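Local coordinates for protein of unknown function VPA0982 (Vibrio parahaemolyticus, PDB 2QIP) that is of unknown function but carries a NYN domain of the PIN clan, which suggests that it may act as an RNA nuclease, at residues E10-V16 with V109-V115. Sequence-based numbering, arbitrary orientation.
Sequences EKIAILV and VDRVILV. With EDO (1,2-ethanediol), chain C.
Ala-13 and Ile-113 are joined by a nearly straight backbone bond, Ile-113 N to Ala-13 O at 2.7 Å with an N-H...O angle of 176°, in the middle of the parallel sheet of this PIN-like alpha/beta NYN domain. Residues 10-16 and 111-115 are two of its central strands, and their segment axes run 20° from parallel. The bonding is that of a parallel pair: Ala-13 and Leu-15 each give N-H to 111-115 and accept one back, so the N-H and C=O groups of Ile-12 and Ile-14 are left to face strand 46-55.

Side chains alternate between the two faces. On one, Leu-15 CD1 lies against Val-112 CG1 (3.8 Å) while Ala-13 CB meets both methyls of Val-109. Helix 95-105 covers Ala-13 and Leu-15 through Ile-98, Ala-102 and Ile-105. On the other, the CD1 methyls of Ile-12 and Ile-113 touch at 3.9 Å, and Val-16 and Val-115 stand side by side.

Near Glu-10 and Arg-111 a salt bridge is added to the backbone ladder. Glu-10, extended with CG opposite its own N, brings OE2 2.8 Å from Arg-111 NE, which approaches on the syn side but 29° out of the carboxylate plane. The oxygen stays close to the guanidinium plane, and a water spans OE2, weakly, and NH2. Lys-46 makes a salt bridge to Glu-10 OE1 and Thr-137 OG1 a hydrogen bond with Arg-111 NH1, so the carboxylate and the guanidinium each have a second partner.

Asp-110, in the loop ahead of strand 111-115, grips Lys-11 twice: Lys-11 N donates to its OD2 at 2.8 Å from the anti side, and its own N gives to Lys-11 O at 2.8 Å. An ethanediol probably from the crystallisation liquor donates to OD1, and Lys-11 O also receives Arg-111 N, at 3.1 Å.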
# COMPACT_ATOMS: atom_id res chain seq x y z
N GLU A 10 22.06 13.84 -10.07
CA GLU A 10 20.93 12.89 -10.02
C GLU A 10 19.94 13.37 -8.96
O GLU A 10 20.32 13.64 -7.82
CB GLU A 10 21.40 11.48 -9.68
CG GLU A 10 20.30 10.44 -9.80
CD GLU A 10 20.69 9.05 -9.33
OE1 GLU A 10 21.45 8.92 -8.36
OE2 GLU A 10 20.23 8.06 -9.95
N LYS A 11 18.67 13.48 -9.35
CA LYS A 11 17.61 13.87 -8.42
C LYS A 11 17.09 12.62 -7.72
O LYS A 11 16.75 11.64 -8.38
CB LYS A 11 16.47 14.54 -9.19
CG LYS A 11 16.77 15.99 -9.60
CD LYS A 11 15.60 16.58 -10.43
CE LYS A 11 15.81 18.06 -10.67
NZ LYS A 11 14.70 18.66 -11.48
N ILE A 12 16.99 12.67 -6.39
CA ILE A 12 16.54 11.52 -5.62
C ILE A 12 15.39 11.87 -4.68
O ILE A 12 15.24 13.01 -4.22
CB ILE A 12 17.68 10.86 -4.80
CG1 ILE A 12 18.18 11.78 -3.68
CG2 ILE A 12 18.80 10.42 -5.74
CD1 ILE A 12 19.19 11.11 -2.75
N ALA A 13 14.56 10.86 -4.43
CA ALA A 13 13.59 10.91 -3.33
C ALA A 13 13.92 9.77 -2.40
O ALA A 13 14.18 8.67 -2.87
CB ALA A 13 12.18 10.71 -3.86
N ILE A 14 13.88 10.04 -1.09
CA ILE A 14 14.15 8.99 -0.11
C ILE A 14 12.86 8.75 0.68
O ILE A 14 12.21 9.71 1.10
CB ILE A 14 15.28 9.40 0.86
CG1 ILE A 14 16.58 9.69 0.11
CG2 ILE A 14 15.49 8.29 1.91
CD1 ILE A 14 17.64 10.35 0.96
N LEU A 15 12.50 7.47 0.86
CA LEU A 15 11.37 7.08 1.71
C LEU A 15 11.87 6.01 2.67
O LEU A 15 12.33 4.95 2.22
CB LEU A 15 10.21 6.52 0.90
CG LEU A 15 9.49 7.51 -0.03
CD1 LEU A 15 10.17 7.58 -1.41
CD2 LEU A 15 8.03 7.10 -0.16
N VAL A 16 11.82 6.31 3.97
CA VAL A 16 12.25 5.35 4.99
C VAL A 16 11.08 4.75 5.75
O VAL A 16 10.28 5.46 6.34
CB VAL A 16 13.22 5.99 6.01
CG1 VAL A 16 13.75 4.92 6.96
CG2 VAL A 16 14.38 6.68 5.30
N VAL A 109 11.75 12.79 -9.88
CA VAL A 109 13.11 12.35 -9.52
C VAL A 109 13.66 11.36 -10.53
O VAL A 109 12.90 10.72 -11.28
CB VAL A 109 13.19 11.76 -8.08
CG1 VAL A 109 12.83 12.83 -7.07
CG2 VAL A 109 12.28 10.55 -7.91
N ASP A 110 14.99 11.24 -10.55
CA ASP A 110 15.63 10.22 -11.36
C ASP A 110 15.67 8.86 -10.68
O ASP A 110 15.73 7.83 -11.34
CB ASP A 110 17.07 10.62 -11.70
CG ASP A 110 17.15 11.94 -12.45
OD1 ASP A 110 16.47 12.05 -13.49
OD2 ASP A 110 17.84 12.87 -11.99
N ARG A 111 15.65 8.87 -9.36
CA ARG A 111 15.80 7.64 -8.60
C ARG A 111 15.04 7.78 -7.28
O ARG A 111 15.11 8.82 -6.61
CB ARG A 111 17.28 7.39 -8.29
CG ARG A 111 17.55 6.09 -7.51
CD ARG A 111 19.01 5.92 -7.20
NE ARG A 111 19.77 5.75 -8.43
CZ ARG A 111 20.04 4.59 -9.02
NH1 ARG A 111 19.64 3.43 -8.51
NH2 ARG A 111 20.72 4.59 -10.18
N VAL A 112 14.27 6.73 -6.97
CA VAL A 112 13.60 6.60 -5.66
C VAL A 112 14.46 5.67 -4.81
O VAL A 112 14.83 4.56 -5.26
CB VAL A 112 12.17 6.03 -5.83
CG1 VAL A 112 11.52 5.77 -4.46
CG2 VAL A 112 11.31 6.96 -6.68
N ILE A 113 14.78 6.12 -3.59
CA ILE A 113 15.50 5.27 -2.64
C ILE A 113 14.53 4.85 -1.55
O ILE A 113 14.01 5.70 -0.82
CB ILE A 113 16.72 6.01 -2.06
CG1 ILE A 113 17.68 6.46 -3.19
CG2 ILE A 113 17.42 5.15 -1.00
CD1 ILE A 113 18.88 7.27 -2.71
N LEU A 114 14.25 3.55 -1.49
CA LEU A 114 13.31 2.97 -0.54
C LEU A 114 14.09 2.21 0.51
O LEU A 114 14.86 1.31 0.18
CB LEU A 114 12.35 2.00 -1.25
CG LEU A 114 11.38 1.24 -0.37
CD1 LEU A 114 10.39 2.15 0.35
CD2 LEU A 114 10.65 0.22 -1.24
N VAL A 115 13.93 2.61 1.77
CA VAL A 115 14.63 1.95 2.87
C VAL A 115 13.61 1.07 3.59
O VAL A 115 12.85 1.53 4.43
CB VAL A 115 15.29 2.98 3.82
CG1 VAL A 115 16.19 2.27 4.83
CG2 VAL A 115 16.14 3.96 3.03
C1 EDO C . 13.55 13.82 -13.14
O1 EDO C . 13.63 12.51 -13.72
C2 EDO C . 13.68 14.85 -14.25
O2 EDO C . 13.28 16.10 -13.69
O HOH W 1 22.98 6.83 -10.59